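Nicotinate-nucleotide pyrophosphorylase (Pyrococcus furiosus, PDB 2I14) binds zinc and probably catalyses ATP-dependent phosphoribosyl transfer from phosphoribosyl pyrophosphate to nicotinate, giving nicotinate ribonucleotide for NAD biosynthesis. Local coordinates at residues A[18-32]-A[100-112]. Residues are numbered along the deposited sequence; the frame is centred on the assembly and turned at random.
Sequences IKAGKTTDVYFLRTK and DYADFGIYETALL. With PCP (1-alpha-pyrophosphoryl-2-alpha,3-alpha-dihydroxy-4-beta-cyclopentane-methanol-5-phosphate), chain L.
From T24 to K32 the segments run in opposite senses, as the CA pairings T24–T109, F28–I106 and K32–A102 show, the first being nearest at 5.0 Å; G21 approaches Y107 separately, outside this trend. T109 OG1 accepts from D25 N at 3.2 Å, bent to 143° at the hydrogen, and donates weakly to D25 OD2. D25 OD1 is hydrogen-bonded to S166 OG of the second subunit, and D25 OD2 forms a salt bridge with R143 of the same subunit. With F28 CG beside its own backbone N, the phenyl ring is carried in among residues 101–109: G105 O stands 3.8 Å above one face, offset toward the rim, T109 OG1 lies at the edge, and Y27 CE2 sits over the centre of the opposite face. F28 CZ lies 3.4 Å from E108 CD, the carboxylate plane turned 35° from the ring. E108 is itself held by Y101 OH, which donates to OE2 on the anti side, 23° out of the carboxylate plane. Both segments belong to the N-terminal domain of the quinolinate phosphoribosyltransferase family; Y27 OH donates a hydrogen bond to PCP O2B (2.7 Å), and the same PCP accepts from G276 N and G296 N of the second subunit, consistent with an active site shared between chains. At the far end a Schellman motif, with G21 (positive phi) as its C-prime residue, closes helix 15–20, and Y107 OH approaches K19 O and A20 O at 2.9 and 2.8 Å. K32 lays its aliphatic chain across I106 at about a right angle.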
ATOM      1  N   ILE A  18     -27.636 -18.317  35.896  1.00 68.74           N
ATOM      2  CA  ILE A  18     -27.881 -17.683  34.613  1.00 66.96           C
ATOM      3  C   ILE A  18     -29.367 -17.449  34.440  1.00 66.58           C
ATOM      4  O   ILE A  18     -29.791 -16.353  34.083  1.00 67.16           O
ATOM      5  CB  ILE A  18     -27.369 -18.548  33.446  1.00 65.50           C
ATOM      6  CG1 ILE A  18     -25.846 -18.668  33.522  1.00 64.41           C
ATOM      7  CG2 ILE A  18     -27.780 -17.932  32.124  1.00 65.30           C
ATOM      8  CD1 ILE A  18     -25.255 -19.540  32.461  1.00 62.56           C
ATOM      9  N   LYS A  19     -30.162 -18.476  34.701  1.00 66.16           N
ATOM     10  CA  LYS A  19     -31.609 -18.352  34.556  1.00 66.22           C
ATOM     11  C   LYS A  19     -32.082 -17.301  35.543  1.00 66.10           C
ATOM     12  O   LYS A  19     -33.083 -16.621  35.323  1.00 64.82           O
ATOM     13  CB  LYS A  19     -32.293 -19.689  34.847  1.00 66.07           C
ATOM     14  CG  LYS A  19     -33.573 -19.943  34.061  1.00 66.41           C
ATOM     15  CD  LYS A  19     -34.559 -18.786  34.193  1.00 67.89           C
ATOM     16  CE  LYS A  19     -35.975 -19.196  33.797  1.00 67.57           C
ATOM     17  NZ  LYS A  19     -36.013 -19.910  32.487  1.00 68.30           N
ATOM     18  N   ALA A  20     -31.336 -17.169  36.635  1.00 66.85           N
ATOM     19  CA  ALA A  20     -31.657 -16.197  37.672  1.00 67.71           C
ATOM     20  C   ALA A  20     -31.449 -14.767  37.172  1.00 68.78           C
ATOM     21  O   ALA A  20     -32.349 -13.932  37.251  1.00 68.12           O
ATOM     22  CB  ALA A  20     -30.792 -16.446  38.892  1.00 67.24           C
ATOM     23  N   GLY A  21     -30.257 -14.499  36.646  1.00 70.08           N
ATOM     24  CA  GLY A  21     -29.944 -13.169  36.151  1.00 70.09           C
ATOM     25  C   GLY A  21     -28.767 -12.619  36.929  1.00 70.03           C
ATOM     26  O   GLY A  21     -28.453 -11.431  36.847  1.00 68.90           O
ATOM     27  N   LYS A  22     -28.121 -13.506  37.687  1.00 70.59           N
ATOM     28  CA  LYS A  22     -26.958 -13.167  38.507  1.00 71.51           C
ATOM     29  C   LYS A  22     -25.721 -12.793  37.686  1.00 71.60           C
ATOM     30  O   LYS A  22     -24.746 -12.263  38.230  1.00 71.22           O
ATOM     31  CB  LYS A  22     -26.597 -14.350  39.414  1.00 72.19           C
ATOM     32  CG  LYS A  22     -26.877 -14.133  40.899  1.00 73.53           C
ATOM     33  CD  LYS A  22     -28.372 -14.029  41.199  1.00 74.59           C
ATOM     34  CE  LYS A  22     -28.626 -13.918  42.696  1.00 75.78           C
ATOM     35  NZ  LYS A  22     -30.080 -13.881  43.009  1.00 75.76           N
ATOM     36  N   THR A  23     -25.764 -13.072  36.384  1.00 71.53           N
ATOM     37  CA  THR A  23     -24.639 -12.789  35.497  1.00 70.63           C
ATOM     38  C   THR A  23     -24.787 -11.512  34.688  1.00 69.91           C
ATOM     39  O   THR A  23     -24.124 -11.353  33.666  1.00 70.64           O
ATOM     40  CB  THR A  23     -24.423 -13.941  34.490  1.00 70.64           C
ATOM     41  OG1 THR A  23     -25.663 -14.225  33.825  1.00 69.70           O
ATOM     42  CG2 THR A  23     -23.917 -15.189  35.190  1.00 69.83           C
ATOM     43  N   THR A  24     -25.640 -10.597  35.121  1.00 68.94           N
ATOM     44  CA  THR A  24     -25.803  -9.381  34.342  1.00 69.58           C
ATOM     45  C   THR A  24     -24.910  -8.249  34.801  1.00 69.63           C
ATOM     46  O   THR A  24     -24.169  -8.373  35.780  1.00 69.07           O
ATOM     47  CB  THR A  24     -27.268  -8.883  34.343  1.00 69.42           C
ATOM     48  OG1 THR A  24     -27.567  -8.243  35.584  1.00 69.01           O
ATOM     49  CG2 THR A  24     -28.209 -10.046  34.159  1.00 70.17           C
ATOM     50  N   ASP A  25     -24.980  -7.147  34.059  1.00 70.75           N
ATOM     51  CA  ASP A  25     -24.210  -5.941  34.357  1.00 71.24           C
ATOM     52  C   ASP A  25     -25.004  -5.200  35.444  1.00 71.06           C
ATOM     53  O   ASP A  25     -26.196  -4.920  35.259  1.00 70.73           O
ATOM     54  CB  ASP A  25     -24.086  -5.059  33.098  1.00 71.53           C
ATOM     55  CG  ASP A  25     -23.581  -5.824  31.866  1.00 71.07           C
ATOM     56  OD1 ASP A  25     -22.549  -6.523  31.956  1.00 72.30           O
ATOM     57  OD2 ASP A  25     -24.210  -5.712  30.794  1.00 69.78           O
ATOM     58  N   VAL A  26     -24.356  -4.885  36.565  1.00 70.11           N
ATOM     59  CA  VAL A  26     -25.043  -4.206  37.664  1.00 69.22           C
ATOM     60  C   VAL A  26     -25.955  -3.082  37.248  1.00 68.86           C
ATOM     61  O   VAL A  26     -27.088  -3.013  37.713  1.00 67.93           O
ATOM     62  CB  VAL A  26     -24.081  -3.606  38.702  1.00 68.99           C
ATOM     63  CG1 VAL A  26     -23.406  -4.713  39.476  1.00 68.33           C
ATOM     64  CG2 VAL A  26     -23.070  -2.687  38.014  1.00 69.75           C
ATOM     65  N   TYR A  27     -25.478  -2.204  36.372  1.00 68.92           N
ATOM     66  CA  TYR A  27     -26.304  -1.079  35.974  1.00 69.86           C
ATOM     67  C   TYR A  27     -27.686  -1.457  35.421  1.00 70.29           C
ATOM     68  O   TYR A  27     -28.523  -0.587  35.148  1.00 70.31           O
ATOM     69  CB  TYR A  27     -25.547  -0.165  35.005  1.00 70.17           C
ATOM     70  CG  TYR A  27     -25.516  -0.605  33.568  1.00 71.02           C
ATOM     71  CD1 TYR A  27     -25.562   0.342  32.542  1.00 71.35           C
ATOM     72  CD2 TYR A  27     -25.408  -1.952  33.220  1.00 71.53           C
ATOM     73  CE1 TYR A  27     -25.501  -0.037  31.202  1.00 71.65           C
ATOM     74  CE2 TYR A  27     -25.345  -2.342  31.876  1.00 71.41           C
ATOM     75  CZ  TYR A  27     -25.390  -1.373  30.878  1.00 71.14           C
ATOM     76  OH  TYR A  27     -25.297  -1.723  29.560  1.00 72.17           O
ATOM     77  N   PHE A  28     -27.937  -2.754  35.274  1.00 70.24           N
ATOM     78  CA  PHE A  28     -29.243  -3.210  34.804  1.00 70.23           C
ATOM     79  C   PHE A  28     -30.115  -3.461  36.042  1.00 70.55           C
ATOM     80  O   PHE A  28     -31.336  -3.239  36.023  1.00 70.49           O
ATOM     81  CB  PHE A  28     -29.090  -4.483  33.957  1.00 69.72           C
ATOM     82  CG  PHE A  28     -28.817  -4.211  32.497  1.00 68.62           C
ATOM     83  CD1 PHE A  28     -28.044  -5.094  31.739  1.00 68.99           C
ATOM     84  CD2 PHE A  28     -29.333  -3.074  31.879  1.00 67.22           C
ATOM     85  CE1 PHE A  28     -27.787  -4.846  30.386  1.00 67.56           C
ATOM     86  CE2 PHE A  28     -29.084  -2.815  30.530  1.00 66.41           C
ATOM     87  CZ  PHE A  28     -28.308  -3.701  29.782  1.00 66.83           C
ATOM     88  N   LEU A  29     -29.467  -3.916  37.117  1.00 70.21           N
ATOM     89  CA  LEU A  29     -30.139  -4.171  38.387  1.00 69.16           C
ATOM     90  C   LEU A  29     -30.610  -2.827  38.900  1.00 69.07           C
ATOM     91  O   LEU A  29     -31.774  -2.661  39.275  1.00 70.36           O
ATOM     92  CB  LEU A  29     -29.167  -4.776  39.398  1.00 68.05           C
ATOM     93  CG  LEU A  29     -29.151  -6.297  39.480  1.00 66.92           C
ATOM     94  CD1 LEU A  29     -28.081  -6.763  40.460  1.00 67.07           C
ATOM     95  CD2 LEU A  29     -30.525  -6.766  39.921  1.00 66.75           C
ATOM     96  N   ARG A  30     -29.686  -1.868  38.904  1.00 67.77           N
ATOM     97  CA  ARG A  30     -29.980  -0.524  39.359  1.00 66.53           C
ATOM     98  C   ARG A  30     -31.096   0.060  38.521  1.00 66.99           C
ATOM     99  O   ARG A  30     -31.875   0.878  39.008  1.00 67.16           O
ATOM    100  CB  ARG A  30     -28.719   0.329  39.290  1.00 65.05           C
ATOM    101  CG  ARG A  30     -27.679  -0.152  40.276  1.00 64.03           C
ATOM    102  CD  ARG A  30     -26.346   0.527  40.122  1.00 63.17           C
ATOM    103  NE  ARG A  30     -25.371  -0.046  41.052  1.00 62.76           N
ATOM    104  CZ  ARG A  30     -24.057   0.186  41.010  1.00 63.85           C
ATOM    105  NH1 ARG A  30     -23.542   0.988  40.078  1.00 64.39           N
ATOM    106  NH2 ARG A  30     -23.250  -0.381  41.900  1.00 62.13           N
ATOM    107  N   THR A  31     -31.195  -0.368  37.265  1.00 67.72           N
ATOM    108  CA  THR A  31     -32.270   0.118  36.403  1.00 68.36           C
ATOM    109  C   THR A  31     -33.608  -0.446  36.864  1.00 69.02           C
ATOM    110  O   THR A  31     -34.643   0.217  36.762  1.00 68.94           O
ATOM    111  CB  THR A  31     -32.049  -0.269  34.942  1.00 67.52           C
ATOM    112  OG1 THR A  31     -30.954   0.490  34.430  1.00 67.64           O
ATOM    113  CG2 THR A  31     -33.295   0.020  34.109  1.00 66.73           C
ATOM    114  N   LYS A  32     -33.592  -1.673  37.372  1.00 70.20           N
ATOM    115  CA  LYS A  32     -34.828  -2.264  37.854  1.00 71.55           C
ATOM    116  C   LYS A  32     -35.233  -1.528  39.126  1.00 73.02           C
ATOM    117  O   LYS A  32     -36.419  -1.280  39.338  1.00 73.98           O
ATOM    118  CB  LYS A  32     -34.665  -3.762  38.124  1.00 70.56           C
ATOM    119  CG  LYS A  32     -36.003  -4.492  38.135  1.00 70.52           C
ATOM    120  CD  LYS A  32     -35.874  -6.002  37.912  1.00 71.37           C
ATOM    121  CE  LYS A  32     -35.719  -6.780  39.208  1.00 71.20           C
ATOM    122  NZ  LYS A  32     -34.479  -6.408  39.937  1.00 73.38           N
ATOM    123  N   ASP A 100     -42.847  -5.393  30.325  1.00 75.53           N
ATOM    124  CA  ASP A 100     -42.366  -4.348  31.212  1.00 77.04           C
ATOM    125  C   ASP A 100     -40.853  -4.494  31.254  1.00 76.90           C
ATOM    126  O   ASP A 100     -40.343  -5.536  31.675  1.00 76.78           O
ATOM    127  CB  ASP A 100     -42.958  -4.552  32.612  1.00 79.55           C
ATOM    128  CG  ASP A 100     -42.764  -3.342  33.526  1.00 80.83           C
ATOM    129  OD1 ASP A 100     -43.159  -3.432  34.713  1.00 80.50           O
ATOM    130  OD2 ASP A 100     -42.226  -2.308  33.065  1.00 81.34           O
ATOM    131  N   TYR A 101     -40.135  -3.465  30.805  1.00 76.67           N
ATOM    132  CA  TYR A 101     -38.679  -3.534  30.812  1.00 76.04           C
ATOM    133  C   TYR A 101     -38.214  -3.946  32.197  1.00 76.20           C
ATOM    134  O   TYR A 101     -37.220  -4.656  32.345  1.00 76.96           O
ATOM    135  CB  TYR A 101     -38.034  -2.192  30.461  1.00 74.66           C
ATOM    136  CG  TYR A 101     -36.528  -2.302  30.422  1.00 74.52           C
ATOM    137  CD1 TYR A 101     -35.892  -2.933  29.360  1.00 74.69           C
ATOM    138  CD2 TYR A 101     -35.741  -1.873  31.497  1.00 74.12           C
ATOM    139  CE1 TYR A 101     -34.512  -3.145  29.367  1.00 74.87           C
ATOM    140  CE2 TYR A 101     -34.359  -2.081  31.515  1.00 73.36           C
ATOM    141  CZ  TYR A 101     -33.756  -2.720  30.446  1.00 74.55           C
ATOM    142  OH  TYR A 101     -32.401  -2.962  30.449  1.00 75.33           O
ATOM    143  N   ALA A 102     -38.944  -3.497  33.210  1.00 75.78           N
ATOM    144  CA  ALA A 102     -38.605  -3.811  34.586  1.00 76.59           C
ATOM    145  C   ALA A 102     -38.505  -5.314  34.840  1.00 76.78           C
ATOM    146  O   ALA A 102     -37.808  -5.741  35.763  1.00 76.98           O
ATOM    147  CB  ALA A 102     -39.633  -3.195  35.524  1.00 76.83           C
ATOM    148  N   ASP A 103     -39.183  -6.109  34.016  1.00 77.02           N
ATOM    149  CA  ASP A 103     -39.184  -7.566  34.168  1.00 77.27           C
ATOM    150  C   ASP A 103     -38.030  -8.320  33.494  1.00 76.34           C
ATOM    151  O   ASP A 103     -37.309  -9.074  34.149  1.00 76.43           O
ATOM    152  CB  ASP A 103     -40.520  -8.137  33.675  1.00 79.26           C
ATOM    153  CG  ASP A 103     -41.700  -7.775  34.591  1.00 81.49           C
ATOM    154  OD1 ASP A 103     -42.855  -7.774  34.101  1.00 81.85           O
ATOM    155  OD2 ASP A 103     -41.478  -7.506  35.798  1.00 82.15           O
ATOM    156  N   PHE A 104     -37.845  -8.110  32.195  1.00 75.17           N
ATOM    157  CA  PHE A 104     -36.792  -8.804  31.447  1.00 74.10           C
ATOM    158  C   PHE A 104     -35.459  -8.070  31.260  1.00 73.94           C
ATOM    159  O   PHE A 104     -34.436  -8.704  31.008  1.00 74.77           O
ATOM    160  CB  PHE A 104     -37.327  -9.190  30.074  1.00 72.92           C
ATOM    161  CG  PHE A 104     -37.594  -8.016  29.182  1.00 71.70           C
ATOM    162  CD1 PHE A 104     -36.602  -7.524  28.343  1.00 70.87           C
ATOM    163  CD2 PHE A 104     -38.837  -7.396  29.184  1.00 71.75           C
ATOM    164  CE1 PHE A 104     -36.844  -6.431  27.512  1.00 70.57           C
ATOM    165  CE2 PHE A 104     -39.089  -6.303  28.358  1.00 71.96           C
ATOM    166  CZ  PHE A 104     -38.089  -5.819  27.519  1.00 70.96           C
ATOM    167  N   GLY A 105     -35.471  -6.744  31.373  1.00 73.41           N
ATOM    168  CA  GLY A 105     -34.256  -5.962  31.195  1.00 72.08           C
ATOM    169  C   GLY A 105     -32.999  -6.496  31.860  1.00 71.29           C
ATOM    170  O   GLY A 105     -31.882  -6.187  31.447  1.00 70.93           O
ATOM    171  N   ILE A 106     -33.177  -7.308  32.890  1.00 70.64           N
ATOM    172  CA  ILE A 106     -32.057  -7.871  33.615  1.00 70.64           C
ATOM    173  C   ILE A 106     -31.568  -9.130  32.916  1.00 70.71           C
ATOM    174  O   ILE A 106     -30.808  -9.909  33.493  1.00 71.19           O
ATOM    175  CB  ILE A 106     -32.462  -8.241  35.050  1.00 71.05           C
ATOM    176  CG1 ILE A 106     -33.362  -7.155  35.647  1.00 72.33           C
ATOM    177  CG2 ILE A 106     -31.227  -8.399  35.908  1.00 71.47           C
ATOM    178  CD1 ILE A 106     -34.785  -7.136  35.079  1.00 72.20           C
ATOM    179  N   TYR A 107     -32.002  -9.340  31.674  1.00 69.82           N
ATOM    180  CA  TYR A 107     -31.596 -10.531  30.934  1.00 68.68           C
ATOM    181  C   TYR A 107     -30.849 -10.244  29.642  1.00 68.00           C
ATOM    182  O   TYR A 107     -30.664 -11.136  28.812  1.00 68.35           O
ATOM    183  CB  TYR A 107     -32.807 -11.426  30.646  1.00 67.98           C
ATOM    184  CG  TYR A 107     -33.290 -12.156  31.872  1.00 69.35           C
ATOM    185  CD1 TYR A 107     -34.347 -11.661  32.635  1.00 69.85           C
ATOM    186  CD2 TYR A 107     -32.640 -13.308  32.313  1.00 70.73           C
ATOM    187  CE1 TYR A 107     -34.742 -12.294  33.813  1.00 70.67           C
ATOM    188  CE2 TYR A 107     -33.022 -13.952  33.490  1.00 71.44           C
ATOM    189  CZ  TYR A 107     -34.074 -13.439  34.238  1.00 71.95           C
ATOM    190  OH  TYR A 107     -34.448 -14.064  35.412  1.00 72.88           O
ATOM    191  N   GLU A 108     -30.411  -9.004  29.470  1.00 66.31           N
ATOM    192  CA  GLU A 108     -29.677  -8.648  28.272  1.00 65.07           C
ATOM    193  C   GLU A 108     -28.333  -9.348  28.268  1.00 64.03           C
ATOM    194  O   GLU A 108     -28.011 -10.107  27.358  1.00 64.23           O
ATOM    195  CB  GLU A 108     -29.453  -7.144  28.207  1.00 65.33           C
ATOM    196  CG  GLU A 108     -30.723  -6.360  28.026  1.00 68.55           C
ATOM    197  CD  GLU A 108     -30.471  -4.967  27.467  1.00 71.16           C
ATOM    198  OE1 GLU A 108     -29.579  -4.847  26.593  1.00 70.96           O
ATOM    199  OE2 GLU A 108     -31.174  -4.005  27.883  1.00 71.94           O
ATOM    200  N   THR A 109     -27.553  -9.094  29.305  1.00 62.55           N
ATOM    201  CA  THR A 109     -26.228  -9.675  29.419  1.00 61.43           C
ATOM    202  C   THR A 109     -26.177 -11.168  29.069  1.00 61.82           C
ATOM    203  O   THR A 109     -25.182 -11.676  28.519  1.00 63.15           O
ATOM    204  CB  THR A 109     -25.706  -9.469  30.829  1.00 59.94           C
ATOM    205  OG1 THR A 109     -25.934  -8.108  31.208  1.00 58.43           O
ATOM    206  CG2 THR A 109     -24.215  -9.781  30.899  1.00 59.10           C
ATOM    207  N   ALA A 110     -27.254 -11.869  29.378  1.00 59.95           N
ATOM    208  CA  ALA A 110     -27.296 -13.287  29.111  1.00 58.34           C
ATOM    209  C   ALA A 110     -27.795 -13.600  27.713  1.00 56.99           C
ATOM    210  O   ALA A 110     -27.131 -14.303  26.963  1.00 56.77           O
ATOM    211  CB  ALA A 110     -28.168 -13.981  30.150  1.00 59.55           C
ATOM    212  N   LEU A 111     -28.964 -13.080  27.355  1.00 55.93           N
ATOM    213  CA  LEU A 111     -29.523 -13.366  26.037  1.00 54.49           C
ATOM    214  C   LEU A 111     -28.614 -12.936  24.886  1.00 53.68           C
ATOM    215  O   LEU A 111     -28.347 -13.739  23.983  1.00 54.26           O
ATOM    216  CB  LEU A 111     -30.927 -12.755  25.899  1.00 53.48           C
ATOM    217  CG  LEU A 111     -31.157 -11.258  25.741  1.00 52.83           C
ATOM    218  CD1 LEU A 111     -31.003 -10.892  24.278  1.00 54.16           C
ATOM    219  CD2 LEU A 111     -32.564 -10.917  26.212  1.00 51.72           C
ATOM    220  N   LEU A 112     -28.126 -11.697  24.911  1.00 51.63           N
ATOM    221  CA  LEU A 112     -27.246 -11.228  23.847  1.00 49.90           C
ATOM    222  C   LEU A 112     -26.017 -12.127  23.727  1.00 49.51           C
ATOM    223  O   LEU A 112     -25.605 -12.479  22.634  1.00 49.85           O
ATOM    224  CB  LEU A 112     -26.806  -9.782  24.096  1.00 49.32           C
ATOM    225  CG  LEU A 112     -27.858  -8.694  23.895  1.00 48.50           C
ATOM    226  CD1 LEU A 112     -27.227  -7.326  24.118  1.00 47.39           C
ATOM    227  CD2 LEU A 112     -28.442  -8.798  22.493  1.00 48.64           C
TER
HETATM  228  C1  PCP L 792     -22.027  -0.946  25.112  1.00112.08           C
HETATM  229  C2  PCP L 792     -21.807  -2.183  26.013  1.00111.89           C
HETATM  230  C3  PCP L 792     -20.731  -1.734  27.036  1.00111.29           C
HETATM  231  C4  PCP L 792     -19.808  -0.781  26.241  1.00110.30           C
HETATM  232  C5  PCP L 792     -20.775  -0.148  25.293  1.00110.95           C
HETATM  233  CP  PCP L 792     -18.593  -1.464  25.531  1.00108.11           C
HETATM  234  O1  PCP L 792     -23.142  -0.057  25.647  1.00112.29           O
HETATM  235  O2  PCP L 792     -23.018  -2.565  26.676  1.00112.44           O
HETATM  236  O3  PCP L 792     -21.278  -1.013  28.153  1.00110.54           O
HETATM  237  OP  PCP L 792     -18.937  -2.486  24.535  1.00105.09           O
HETATM  238  P   PCP L 792     -18.117  -2.682  23.144  1.00104.53           P
HETATM  239  O1P PCP L 792     -17.912  -4.138  22.972  1.00104.45           O
HETATM  240  O2P PCP L 792     -16.824  -1.950  23.298  1.00103.67           O
HETATM  241  O3P PCP L 792     -18.987  -2.111  22.078  1.00103.76           O
HETATM  242  PA  PCP L 792     -23.655   1.275  24.952  1.00112.20           P
HETATM  243  O1A PCP L 792     -23.999   0.911  23.520  1.00111.78           O
HETATM  244  O2A PCP L 792     -22.509   2.258  25.016  1.00111.67           O
HETATM  245  O3A PCP L 792     -24.896   1.668  25.819  1.00109.85           O
HETATM  246  PB  PCP L 792     -26.043   0.937  26.565  1.00106.80           P
HETATM  247  O1B PCP L 792     -27.088   1.880  27.053  1.00106.80           O
HETATM  248  O2B PCP L 792     -25.551   0.231  27.736  1.00106.41           O
HETATM  249  O3B PCP L 792     -26.722  -0.068  25.699  1.00106.95           O